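Local coordinates for nuclear hormone receptor FTZ-F1 (PDB 2XHS), which probably regulates transcription in the fly as an NR5A-type nuclear receptor, its ligand-binding domain binding a peptide of Fushi tarazu, at residues Leu34-Gln38 with Leu50-Val54; Leu55-Phe60 with Gln232-Met236; Lys145-Asp150 with Tyr187-Tyr192; Cys153-Leu157 with Val180-Leu184. All coordinates share one frame; numbering follows the deposited sequence.

Contact 1 of 4, residues Leu34-Gln38 with Leu50-Val54; sequences LLQKQ and LMCKV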
loop_
_atom_site.group_PDB
_atom_site.type_symbol
_atom_site.label_atom_id
_atom_site.label_comp_id
_atom_site.label_asym_id
_atom_site.label_seq_id
_atom_site.Cartn_x
_atom_site.Cartn_y
_atom_site.Cartn_z
ATOM N N LEU A 34 -10.884 12.532 -7.153
ATOM C CA LEU A 34 -9.819 13.105 -7.927
ATOM C C LEU A 34 -10.064 12.786 -9.365
ATOM O O LEU A 34 -9.959 13.618 -10.220
ATOM C CB LEU A 34 -8.509 12.503 -7.471
ATOM C CG LEU A 34 -7.153 12.963 -7.958
ATOM C CD1 LEU A 34 -6.180 12.603 -6.958
ATOM C CD2 LEU A 34 -6.844 12.221 -9.154
ATOM N N LEU A 35 -10.443 11.565 -9.637
ATOM C CA LEU A 35 -10.635 11.175 -11.006
ATOM C C LEU A 35 -11.714 11.995 -11.626
ATOM O O LEU A 35 -11.618 12.361 -12.759
ATOM C CB LEU A 35 -11.034 9.719 -11.093
ATOM C CG LEU A 35 -10.044 8.583 -11.134
ATOM C CD1 LEU A 35 -10.826 7.358 -11.200
ATOM C CD2 LEU A 35 -9.213 8.671 -12.318
ATOM N N GLN A 36 -12.788 12.245 -10.913
ATOM C CA GLN A 36 -13.811 13.089 -11.472
ATOM C C GLN A 36 -13.333 14.486 -11.636
ATOM O O GLN A 36 -13.462 15.069 -12.659
ATOM C CB GLN A 36 -15.006 13.115 -10.552
ATOM C CG GLN A 36 -16.032 14.121 -10.928
ATOM C CD GLN A 36 -16.685 13.804 -12.232
ATOM O OE1 GLN A 36 -16.367 12.818 -12.866
ATOM N NE2 GLN A 36 -17.600 14.644 -12.643
ATOM N N LYS A 37 -12.728 15.029 -10.623
ATOM C CA LYS A 37 -12.297 16.393 -10.719
ATOM C C LYS A 37 -11.295 16.585 -11.810
ATOM O O LYS A 37 -11.281 17.594 -12.458
ATOM C CB LYS A 37 -11.719 16.856 -9.414
ATOM C CG LYS A 37 -10.963 18.100 -9.539
ATOM C CD LYS A 37 -10.666 18.671 -8.205
ATOM C CE LYS A 37 -9.889 19.927 -8.344
ATOM N NZ LYS A 37 -9.560 20.461 -7.020
ATOM N N GLN A 38 -10.421 15.632 -11.996
ATOM C CA GLN A 38 -9.411 15.798 -12.999
ATOM C C GLN A 38 -9.909 15.675 -14.392
ATOM O O GLN A 38 -9.230 16.027 -15.307
ATOM C CB GLN A 38 -8.253 14.846 -12.784
ATOM C CG GLN A 38 -7.427 15.130 -11.567
ATOM C CD GLN A 38 -6.924 16.522 -11.505
ATOM O OE1 GLN A 38 -6.042 16.888 -12.239
ATOM N NE2 GLN A 38 -7.458 17.300 -10.605
ATOM N N LEU A 50 -2.319 11.079 -15.085
ATOM C CA LEU A 50 -3.400 10.931 -14.141
ATOM C C LEU A 50 -3.119 9.847 -13.153
ATOM O O LEU A 50 -3.332 9.995 -11.986
ATOM C CB LEU A 50 -4.656 10.592 -14.892
ATOM C CG LEU A 50 -5.965 11.271 -14.532
ATOM C CD1 LEU A 50 -7.083 10.493 -15.085
ATOM C CD2 LEU A 50 -6.121 11.405 -13.081
HETATM N N MSE A 51 -2.586 8.757 -13.633
HETATM C CA MSE A 51 -2.308 7.657 -12.782
HETATM C C MSE A 51 -1.352 8.117 -11.747
HETATM O O MSE A 51 -1.447 7.745 -10.624
HETATM C CB MSE A 51 -1.688 6.545 -13.585
HETATM C CG MSE A 51 -1.499 5.310 -12.819
HETATM SE SE MSE A 51 -0.281 4.250 -13.635
HETATM C CE MSE A 51 1.259 5.101 -13.057
ATOM N N CYS A 52 -0.406 8.929 -12.154
ATOM C CA CYS A 52 0.587 9.493 -11.276
ATOM C C CYS A 52 -0.019 10.400 -10.268
ATOM O O CYS A 52 0.474 10.520 -9.179
ATOM C CB CYS A 52 1.653 10.218 -12.048
ATOM S SG CYS A 52 2.837 9.194 -12.778
ATOM N N LYS A 53 -1.062 11.095 -10.659
ATOM C CA LYS A 53 -1.745 11.975 -9.764
ATOM C C LYS A 53 -2.378 11.216 -8.659
ATOM O O LYS A 53 -2.405 11.642 -7.541
ATOM C CB LYS A 53 -2.778 12.766 -10.522
ATOM C CG LYS A 53 -2.350 14.164 -10.747
ATOM C CD LYS A 53 -3.396 14.982 -11.375
ATOM C CE LYS A 53 -3.116 15.176 -12.818
ATOM N NZ LYS A 53 -3.855 16.331 -13.325
ATOM N N VAL A 54 -2.946 10.086 -9.008
ATOM C CA VAL A 54 -3.587 9.230 -8.058
ATOM C C VAL A 54 -2.581 8.699 -7.107
ATOM O O VAL A 54 -2.776 8.728 -5.932
ATOM C CB VAL A 54 -4.204 8.062 -8.764
ATOM C CG1 VAL A 54 -4.789 7.139 -7.800
ATOM C CG2 VAL A 54 -5.249 8.529 -9.655
#
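Gln-38 and Lys-53 reach for each other from opposite directions at the partly exposed edge of this helix pair. Lys-53 NZ donates a hydrogen bond to Gln-38 OE1 at 2.5 Å. The ammonium sits off the end of the amide carbonyl, with a C=O...donor angle of 147° and a tilt of 21° from the carbonyl plane. Both chains bend to meet, the glutamine at its second torsion and the lysine at its third. Their aliphatic parts also touch, Gln-38 CG lying 4.0 Å from Lys-53 CD. Replacing Gln-38 by an alanine would probably leave the Lys-53 ammonium without this acceptor and the Lys-53 CD without the CG that packs on it. The axes of the two short segments pass 10.7 Å apart and run in broadly opposite directions. Helix 24-39 packs across helix 47-67, consistent with the extra helical layer known in NR5A ligand-binding domains. Beside the polar pair lies an apolar seam. Leu-34 carries its CG anti to the backbone N (chi1 -174°), which aims both methyls at the other helix. Its CD2 meets Leu-50 CD2 at 4.1 Å, the two side chains sliding past each other in opposite directions. The same methyl touches Val-54 CG2 at 4.1 Å, while CD1 approaches the carbonyl oxygen Lys-53 O at 3.9 Å. Leu-50 CD2 also packs on Gln-38 CB. Its other methyl, CD1, meets Leu-35 CD2 at 3.9 Å, those side chains crossing at about a right angle. Phe-117 of strand 116-118 touches both Leu-35 and Leu-50.

Contact 2 of 4, residues Leu55-Phe60 with Gln232-Met236; sequences LDQNLF and QTLLM
Leu-234 sets one methyl squarely over the ring of Phe-60. Its CD2 stands 3.8 Å from the Phe-60 ring centroid and only 3° off the ring normal, a CH-pi contact over the face. With chi1 at 177° the leucine side chain extends away from its own backbone N and across to helix 47-67. The same CD2 also packs on Leu-59 CB at 4.0 Å. Leu-59 sets its CD1 against the backbone of the short helix, 3.6 Å from Leu-235 CA. Leu-55 CB adds a looser touch on Leu-235 CD1 at 4.4 Å. Outside this patch comes Asp-56. Its OD1 accepts from Leu-235 N at 2.9 Å with an N-H...O angle of 136°, the amide meeting the oxygen nearly along the C-O bond. The Asp-56 carboxylate would probably be favoured by the dipole at this helix start. Thr-233 is the N-cap, its OG1 accepting from Met-236 N at 3.0 Å. The sequence and position of helix 234-240 fit the AF-2 helix of nuclear receptors, docked as in active forms, and the bound peptide packs on Phe-60 and Leu-234. Leu-55 and Leu-235 reach on to helix 198-224, and Leu-59 to Trp-88 of helix 77-102.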
loop_
_atom_site.group_PDB
_atom_site.type_symbol
_atom_site.label_atom_id
_atom_site.label_comp_id
_atom_site.label_asym_id
_atom_site.label_seq_id
_atom_site.Cartn_x
_atom_site.Cartn_y
_atom_site.Cartn_z
ATOM N N LEU A 55 -1.479 8.229 -7.633
ATOM C CA LEU A 55 -0.419 7.687 -6.840
ATOM C C LEU A 55 0.148 8.721 -5.938
ATOM O O LEU A 55 0.486 8.455 -4.830
ATOM C CB LEU A 55 0.672 7.188 -7.741
ATOM C CG LEU A 55 0.368 5.998 -8.604
ATOM C CD1 LEU A 55 1.481 5.804 -9.517
ATOM C CD2 LEU A 55 0.206 4.819 -7.771
ATOM N N ASP A 56 0.257 9.926 -6.423
ATOM C CA ASP A 56 0.770 10.960 -5.600
ATOM C C ASP A 56 -0.134 11.123 -4.422
ATOM O O ASP A 56 0.302 11.228 -3.318
ATOM C CB ASP A 56 0.817 12.256 -6.389
ATOM C CG ASP A 56 1.733 13.271 -5.781
ATOM O OD1 ASP A 56 2.779 12.874 -5.317
ATOM O OD2 ASP A 56 1.410 14.454 -5.748
ATOM N N GLN A 57 -1.415 11.148 -4.650
ATOM C CA GLN A 57 -2.342 11.323 -3.574
ATOM C C GLN A 57 -2.245 10.185 -2.621
ATOM O O GLN A 57 -2.345 10.345 -1.445
ATOM C CB GLN A 57 -3.732 11.375 -4.144
ATOM C CG GLN A 57 -4.820 11.660 -3.172
ATOM C CD GLN A 57 -6.175 11.616 -3.809
ATOM O OE1 GLN A 57 -6.522 10.663 -4.477
ATOM N NE2 GLN A 57 -6.949 12.648 -3.604
ATOM N N ASN A 58 -2.059 9.005 -3.151
ATOM C CA ASN A 58 -2.031 7.827 -2.339
ATOM C C ASN A 58 -0.917 7.923 -1.381
ATOM O O ASN A 58 -1.012 7.529 -0.258
ATOM C CB ASN A 58 -1.799 6.610 -3.199
ATOM C CG ASN A 58 -3.031 6.132 -3.839
ATOM O OD1 ASN A 58 -4.091 6.614 -3.557
ATOM N ND2 ASN A 58 -2.908 5.162 -4.687
ATOM N N LEU A 59 0.172 8.454 -1.855
ATOM C CA LEU A 59 1.332 8.567 -1.041
ATOM C C LEU A 59 1.078 9.449 0.120
ATOM O O LEU A 59 1.525 9.184 1.186
ATOM C CB LEU A 59 2.455 9.128 -1.855
ATOM C CG LEU A 59 3.027 8.136 -2.824
ATOM C CD1 LEU A 59 4.121 8.768 -3.558
ATOM C CD2 LEU A 59 3.546 7.016 -2.058
ATOM N N PHE A 60 0.366 10.524 -0.085
ATOM C CA PHE A 60 0.109 11.434 0.982
ATOM C C PHE A 60 -0.671 10.745 2.031
ATOM O O PHE A 60 -0.435 10.901 3.195
ATOM C CB PHE A 60 -0.726 12.565 0.470
ATOM C CG PHE A 60 0.047 13.630 -0.178
ATOM C CD1 PHE A 60 0.692 14.559 0.553
ATOM C CD2 PHE A 60 0.100 13.721 -1.529
ATOM C CE1 PHE A 60 1.374 15.536 -0.048
ATOM C CE2 PHE A 60 0.783 14.710 -2.114
ATOM C CZ PHE A 60 1.421 15.610 -1.373
ATOM N N GLN A 232 7.677 17.986 -9.479
ATOM C CA GLN A 232 7.574 18.616 -8.191
ATOM C C GLN A 232 6.831 17.852 -7.163
ATOM O O GLN A 232 6.732 18.280 -6.047
ATOM C CB GLN A 232 6.874 19.929 -8.363
ATOM C CG GLN A 232 6.960 20.422 -9.748
ATOM C CD GLN A 232 5.705 20.228 -10.507
ATOM O OE1 GLN A 232 4.652 20.535 -10.024
ATOM N NE2 GLN A 232 5.809 19.742 -11.702
ATOM N N THR A 233 6.300 16.722 -7.558
ATOM C CA THR A 233 5.467 15.890 -6.735
ATOM C C THR A 233 6.174 15.068 -5.712
ATOM O O THR A 233 7.332 14.814 -5.814
ATOM C CB THR A 233 4.758 14.927 -7.583
ATOM O OG1 THR A 233 5.701 13.993 -8.058
ATOM C CG2 THR A 233 4.204 15.616 -8.736
ATOM N N LEU A 234 5.429 14.652 -4.714
ATOM C CA LEU A 234 5.901 13.778 -3.684
ATOM C C LEU A 234 6.268 12.455 -4.290
ATOM O O LEU A 234 7.170 11.786 -3.870
ATOM C CB LEU A 234 4.815 13.605 -2.665
ATOM C CG LEU A 234 5.091 12.658 -1.533
ATOM C CD1 LEU A 234 6.278 13.147 -0.783
ATOM C CD2 LEU A 234 3.912 12.616 -0.671
ATOM N N LEU A 235 5.546 12.089 -5.314
ATOM C CA LEU A 235 5.787 10.856 -5.967
ATOM C C LEU A 235 7.177 10.827 -6.549
ATOM O O LEU A 235 7.852 9.849 -6.453
ATOM C CB LEU A 235 4.754 10.691 -7.061
ATOM C CG LEU A 235 4.664 9.299 -7.613
ATOM C CD1 LEU A 235 4.291 9.379 -8.994
ATOM C CD2 LEU A 235 6.013 8.723 -7.478
HETATM N N MSE A 236 7.597 11.900 -7.176
HETATM C CA MSE A 236 8.936 12.000 -7.683
HETATM C C MSE A 236 9.932 12.021 -6.556
HETATM O O MSE A 236 10.970 11.439 -6.624
HETATM C CB MSE A 236 9.058 13.247 -8.529
HETATM C CG MSE A 236 10.413 13.528 -9.084
HETATM SE SE MSE A 236 10.837 12.460 -10.476
HETATM C CE MSE A 236 11.623 11.067 -9.654
#

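Contact 3 of 4, residues Lys145-Asp150 with Tyr187-Tyr192; sequences KFDMGD and YTLTCY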
loop_
_atom_site.group_PDB
_atom_site.type_symbol
_atom_site.label_atom_id
_atom_site.label_comp_id
_atom_site.label_asym_id
_atom_site.label_seq_id
_atom_site.Cartn_x
_atom_site.Cartn_y
_atom_site.Cartn_z
ATOM N N LYS A 145 -7.467 -17.146 2.199
ATOM C CA LYS A 145 -8.466 -16.408 2.908
ATOM C C LYS A 145 -7.980 -15.092 3.432
ATOM O O LYS A 145 -8.327 -14.698 4.501
ATOM C CB LYS A 145 -8.968 -17.238 4.042
ATOM C CG LYS A 145 -9.265 -18.633 3.663
ATOM C CD LYS A 145 -10.647 -18.745 3.140
ATOM C CE LYS A 145 -11.027 -20.155 2.780
ATOM N NZ LYS A 145 -11.668 -20.859 3.896
ATOM N N PHE A 146 -7.251 -14.366 2.618
ATOM C CA PHE A 146 -6.693 -13.097 2.997
ATOM C C PHE A 146 -7.808 -12.231 3.484
ATOM O O PHE A 146 -8.764 -12.035 2.797
ATOM C CB PHE A 146 -6.140 -12.505 1.710
ATOM C CG PHE A 146 -5.450 -11.194 1.860
ATOM C CD1 PHE A 146 -4.519 -10.996 2.814
ATOM C CD2 PHE A 146 -5.709 -10.182 0.993
ATOM C CE1 PHE A 146 -3.901 -9.821 2.908
ATOM C CE2 PHE A 146 -5.087 -9.022 1.098
ATOM C CZ PHE A 146 -4.195 -8.835 2.053
ATOM N N ASP A 147 -7.687 -11.687 4.673
ATOM C CA ASP A 147 -8.757 -10.900 5.224
ATOM C C ASP A 147 -8.301 -9.539 5.639
ATOM O O ASP A 147 -7.172 -9.218 5.505
ATOM C CB ASP A 147 -9.460 -11.626 6.354
ATOM C CG ASP A 147 -8.825 -11.411 7.633
ATOM O OD1 ASP A 147 -7.937 -10.593 7.647
ATOM O OD2 ASP A 147 -9.207 -12.019 8.619
HETATM N N MSE A 148 -9.208 -8.729 6.129
HETATM C CA MSE A 148 -8.883 -7.383 6.502
HETATM C C MSE A 148 -7.852 -7.394 7.587
HETATM O O MSE A 148 -7.009 -6.563 7.648
HETATM C CB MSE A 148 -10.131 -6.672 6.970
HETATM C CG MSE A 148 -9.934 -5.306 7.591
HETATM SE SE MSE A 148 -9.629 -3.886 6.421
HETATM C CE MSE A 148 -10.667 -2.595 7.162
ATOM N N GLY A 149 -7.932 -8.351 8.469
ATOM C CA GLY A 149 -6.967 -8.456 9.525
ATOM C C GLY A 149 -5.576 -8.769 9.077
ATOM O O GLY A 149 -4.638 -8.232 9.568
ATOM N N ASP A 150 -5.469 -9.669 8.134
ATOM C CA ASP A 150 -4.213 -10.048 7.589
ATOM C C ASP A 150 -3.570 -8.895 6.915
ATOM O O ASP A 150 -2.410 -8.688 7.029
ATOM C CB ASP A 150 -4.436 -11.103 6.535
ATOM C CG ASP A 150 -4.964 -12.352 7.080
ATOM O OD1 ASP A 150 -4.500 -12.758 8.118
ATOM O OD2 ASP A 150 -5.812 -12.961 6.466
ATOM N N TYR A 187 -3.544 -14.593 15.129
ATOM C CA TYR A 187 -4.794 -14.402 14.470
ATOM C C TYR A 187 -5.040 -15.557 13.559
ATOM O O TYR A 187 -6.111 -16.095 13.515
ATOM C CB TYR A 187 -4.767 -13.067 13.732
ATOM C CG TYR A 187 -6.018 -12.716 12.989
ATOM C CD1 TYR A 187 -7.212 -12.558 13.627
ATOM C CD2 TYR A 187 -5.997 -12.541 11.647
ATOM C CE1 TYR A 187 -8.340 -12.250 12.932
ATOM C CE2 TYR A 187 -7.108 -12.243 10.969
ATOM C CZ TYR A 187 -8.279 -12.097 11.607
ATOM O OH TYR A 187 -9.398 -11.798 10.897
ATOM N N THR A 188 -4.033 -15.964 12.832
ATOM C CA THR A 188 -4.235 -17.041 11.914
ATOM C C THR A 188 -4.600 -18.272 12.638
ATOM O O THR A 188 -5.440 -19.003 12.205
ATOM C CB THR A 188 -2.971 -17.389 11.233
ATOM O OG1 THR A 188 -2.037 -17.743 12.232
ATOM C CG2 THR A 188 -2.452 -16.241 10.553
ATOM N N LEU A 189 -3.907 -18.547 13.719
ATOM C CA LEU A 189 -4.162 -19.758 14.456
ATOM C C LEU A 189 -5.517 -19.860 15.101
ATOM O O LEU A 189 -6.144 -20.872 15.026
ATOM C CB LEU A 189 -3.087 -19.927 15.506
ATOM C CG LEU A 189 -1.775 -20.276 14.855
ATOM C CD1 LEU A 189 -0.697 -20.482 15.841
ATOM C CD2 LEU A 189 -1.998 -21.501 14.105
ATOM N N THR A 190 -5.913 -18.827 15.811
ATOM C CA THR A 190 -7.211 -18.765 16.408
ATOM C C THR A 190 -8.369 -18.643 15.459
ATOM O O THR A 190 -9.386 -19.269 15.632
ATOM C CB THR A 190 -7.281 -17.600 17.294
ATOM O OG1 THR A 190 -6.065 -17.508 18.002
ATOM C CG2 THR A 190 -8.338 -17.786 18.266
ATOM N N CYS A 191 -8.239 -17.762 14.489
ATOM C CA CYS A 191 -9.332 -17.489 13.590
ATOM C C CYS A 191 -9.349 -18.227 12.280
ATOM O O CYS A 191 -10.361 -18.292 11.659
ATOM C CB CYS A 191 -9.456 -15.995 13.370
ATOM S SG CYS A 191 -9.725 -15.087 14.840
ATOM N N TYR A 192 -8.238 -18.776 11.841
ATOM C CA TYR A 192 -8.267 -19.567 10.634
ATOM C C TYR A 192 -7.529 -20.865 10.791
ATOM O O TYR A 192 -6.579 -21.103 10.107
ATOM C CB TYR A 192 -7.639 -18.810 9.491
ATOM C CG TYR A 192 -8.389 -17.596 9.065
ATOM C CD1 TYR A 192 -9.371 -17.667 8.127
ATOM C CD2 TYR A 192 -8.088 -16.373 9.577
ATOM C CE1 TYR A 192 -10.025 -16.577 7.742
ATOM C CE2 TYR A 192 -8.750 -15.295 9.202
ATOM C CZ TYR A 192 -9.712 -15.401 8.286
ATOM O OH TYR A 192 -10.362 -14.290 7.903
#
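Asp-147 OD2 accepts a hydrogen bond from Tyr-192 OH at 2.6 Å. The oxygen's exact place is less sure, because the model sets it too close to the hydroxyl of Tyr-187. A chi1 of 87° turns the Asp-147 carboxylate to the hydroxyl edge of the Tyr-192 ring. The two planes stand 61° apart. Lys-145 CB touches the same ring, 3.9 Å from Tyr-192 CE1. Tyr-187 approaches from the opposite direction to Asp-147, and its hydroxyl has a sound partner in Glu-6 N. Asp-150 OD1 lies at the edge of the Tyr-187 ring, 3.8 Å from Tyr-187 CD2. A phenylalanine in place of Tyr-192 would keep the ring but is likely to leave the buried Asp-147 carboxylate without this donor. Lys-198 ties the site together, with a salt bridge to Asp-150 OD2 and a cation-pi contact to Tyr-192. Asp-150 OD2 also accepts from Asp-147 N at 2.9 Å and 148°. Asp-147 is the N-cap; its OD1, also less surely placed, accepts from Asp-150 N. Tyr-192, just past the end of helix 170-191, therefore meets the start of helix 148-159 at a capping box, right after the Schellman turn at Lys-145.

Contact 4 of 4, residues Cys153-Leu157 with Val180-Leu184; sequences CMKFL and VQAAL
Phe-156 touches Val-180 through its CB, which lies 4.1 Å from Val-180 CG1, while its ring leads away from helix 170-191. There the ring meets those of Phe-18 and Trp-65, inclined to both. No other ring belongs to the contact, and the rest is mostly apolar. Val-180 points its CG1 into the opposing helix. Val-180 CG1 comes 3.4 Å from the carbonyl oxygen Cys-153 O and 4.0 Å from Cys-153 CB. Leu-157 slides alongside it in the opposite direction, with CD2 4.1 Å from Val-180 CG1. The segments run nearly antiparallel, at 157° with axes 9.5 Å apart. They pair helices 148-159 and 170-191, neighbours in sequence, within the layered helical sandwich of the nuclear receptor ligand-binding domain. One turn further along helix 170-191, a chi1 of -175° swings the Leu-184 branch over Cys-153. Leu-184 CD2 meets Cys-153 CB at 3.7 Å and Leu-157 CD1 at 4.1 Å. Leu-184 CD1 lies near the cysteine's sulfur. Gln-181 crosses Leu-157 at about a right angle and offers its CG, 3.9 Å from Leu-157 CD2. Helix 198-224 covers this seam through Leu-206 on Leu-157 and Phe-199 on Leu-184.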
loop_
_atom_site.group_PDB
_atom_site.type_symbol
_atom_site.label_atom_id
_atom_site.label_comp_id
_atom_site.label_asym_id
_atom_site.label_seq_id
_atom_site.Cartn_x
_atom_site.Cartn_y
_atom_site.Cartn_z
ATOM N N CYS A 153 -1.806 -6.231 9.223
ATOM C CA CYS A 153 -0.602 -6.741 9.863
ATOM C C CYS A 153 0.538 -6.733 8.861
ATOM O O CYS A 153 1.680 -6.413 9.192
ATOM C CB CYS A 153 -0.832 -8.157 10.393
ATOM S SG CYS A 153 -2.158 -8.292 11.613
HETATM N N MSE A 154 0.206 -7.097 7.629
HETATM C CA MSE A 154 1.159 -7.184 6.571
HETATM C C MSE A 154 1.696 -5.858 6.183
HETATM O O MSE A 154 2.785 -5.762 5.726
HETATM C CB MSE A 154 0.575 -7.903 5.397
HETATM C CG MSE A 154 0.751 -9.339 5.519
HETATM SE SE MSE A 154 0.037 -10.175 4.073
HETATM C CE MSE A 154 -1.650 -10.322 4.691
ATOM N N LYS A 155 0.900 -4.834 6.344
ATOM C CA LYS A 155 1.311 -3.491 6.061
ATOM C C LYS A 155 2.380 -3.017 7.003
ATOM O O LYS A 155 3.336 -2.426 6.618
ATOM C CB LYS A 155 0.104 -2.597 6.156
ATOM C CG LYS A 155 -0.138 -1.840 4.915
ATOM C CD LYS A 155 -1.068 -0.734 5.101
ATOM C CE LYS A 155 -0.732 0.322 4.116
ATOM N NZ LYS A 155 -1.646 1.449 4.222
ATOM N N PHE A 156 2.183 -3.272 8.269
ATOM C CA PHE A 156 3.157 -2.970 9.265
ATOM C C PHE A 156 4.373 -3.789 9.065
ATOM O O PHE A 156 5.457 -3.356 9.298
ATOM C CB PHE A 156 2.607 -3.244 10.624
ATOM C CG PHE A 156 1.677 -2.221 11.085
ATOM C CD1 PHE A 156 2.131 -1.025 11.536
ATOM C CD2 PHE A 156 0.344 -2.443 11.069
ATOM C CE1 PHE A 156 1.273 -0.090 11.955
ATOM C CE2 PHE A 156 -0.509 -1.498 11.487
ATOM C CZ PHE A 156 -0.043 -0.330 11.926
ATOM N N LEU A 157 4.184 -5.015 8.660
ATOM C CA LEU A 157 5.306 -5.850 8.486
ATOM C C LEU A 157 6.133 -5.259 7.425
ATOM O O LEU A 157 7.324 -5.247 7.502
ATOM C CB LEU A 157 4.853 -7.211 8.066
ATOM C CG LEU A 157 4.427 -8.000 9.265
ATOM C CD1 LEU A 157 4.328 -9.394 8.922
ATOM C CD2 LEU A 157 5.440 -7.813 10.280
ATOM N N VAL A 180 3.983 -7.603 15.645
ATOM C CA VAL A 180 2.999 -7.747 14.630
ATOM C C VAL A 180 3.048 -9.118 14.035
ATOM O O VAL A 180 2.039 -9.671 13.715
ATOM C CB VAL A 180 3.222 -6.716 13.583
ATOM C CG1 VAL A 180 2.184 -6.810 12.561
ATOM C CG2 VAL A 180 3.167 -5.395 14.220
ATOM N N GLN A 181 4.228 -9.676 13.893
ATOM C CA GLN A 181 4.337 -10.991 13.343
ATOM C C GLN A 181 3.637 -11.939 14.235
ATOM O O GLN A 181 2.938 -12.823 13.806
ATOM C CB GLN A 181 5.775 -11.398 13.349
ATOM C CG GLN A 181 6.482 -11.058 12.131
ATOM C CD GLN A 181 7.648 -11.928 11.910
ATOM O OE1 GLN A 181 7.862 -12.410 10.815
ATOM N NE2 GLN A 181 8.422 -12.138 12.943
ATOM N N ALA A 182 3.869 -11.771 15.504
ATOM C CA ALA A 182 3.276 -12.607 16.481
ATOM C C ALA A 182 1.797 -12.442 16.513
ATOM O O ALA A 182 1.077 -13.378 16.650
ATOM C CB ALA A 182 3.825 -12.272 17.752
ATOM N N ALA A 183 1.336 -11.225 16.430
ATOM C CA ALA A 183 -0.072 -10.995 16.459
ATOM C C ALA A 183 -0.695 -11.638 15.265
ATOM O O ALA A 183 -1.765 -12.166 15.350
ATOM C CB ALA A 183 -0.349 -9.544 16.468
ATOM N N LEU A 184 -0.030 -11.547 14.134
ATOM C CA LEU A 184 -0.514 -12.136 12.920
ATOM C C LEU A 184 -0.562 -13.603 13.037
ATOM O O LEU A 184 -1.461 -14.222 12.553
ATOM C CB LEU A 184 0.350 -11.760 11.745
ATOM C CG LEU A 184 -0.061 -12.183 10.346
ATOM C CD1 LEU A 184 -1.465 -11.922 10.093
ATOM C CD2 LEU A 184 0.741 -11.388 9.431
#

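How the contacts relate
Contacts 1 and 2 share helix 47-67, and contacts 3 and 4 share helices 148-159 and 170-191. The pairs lie on opposite sides of the chain's centre. Within each pair the centres are 11 Å apart and the contacts touch: Leu-34 meets Gln-57, and Phe-146 meets Met-154. Contacts 3 and 4 are buried, whereas contacts 1 and 2 are partly exposed. Contact 4 is apolar and works mid-helix. Contact 3, at the ends of the same helices, is mainly polar. Contact 1 joins an apolar seam of leucines and a valine to one polar bridge. Contact 2 couples distant parts of the sequence and also meets the bound peptide.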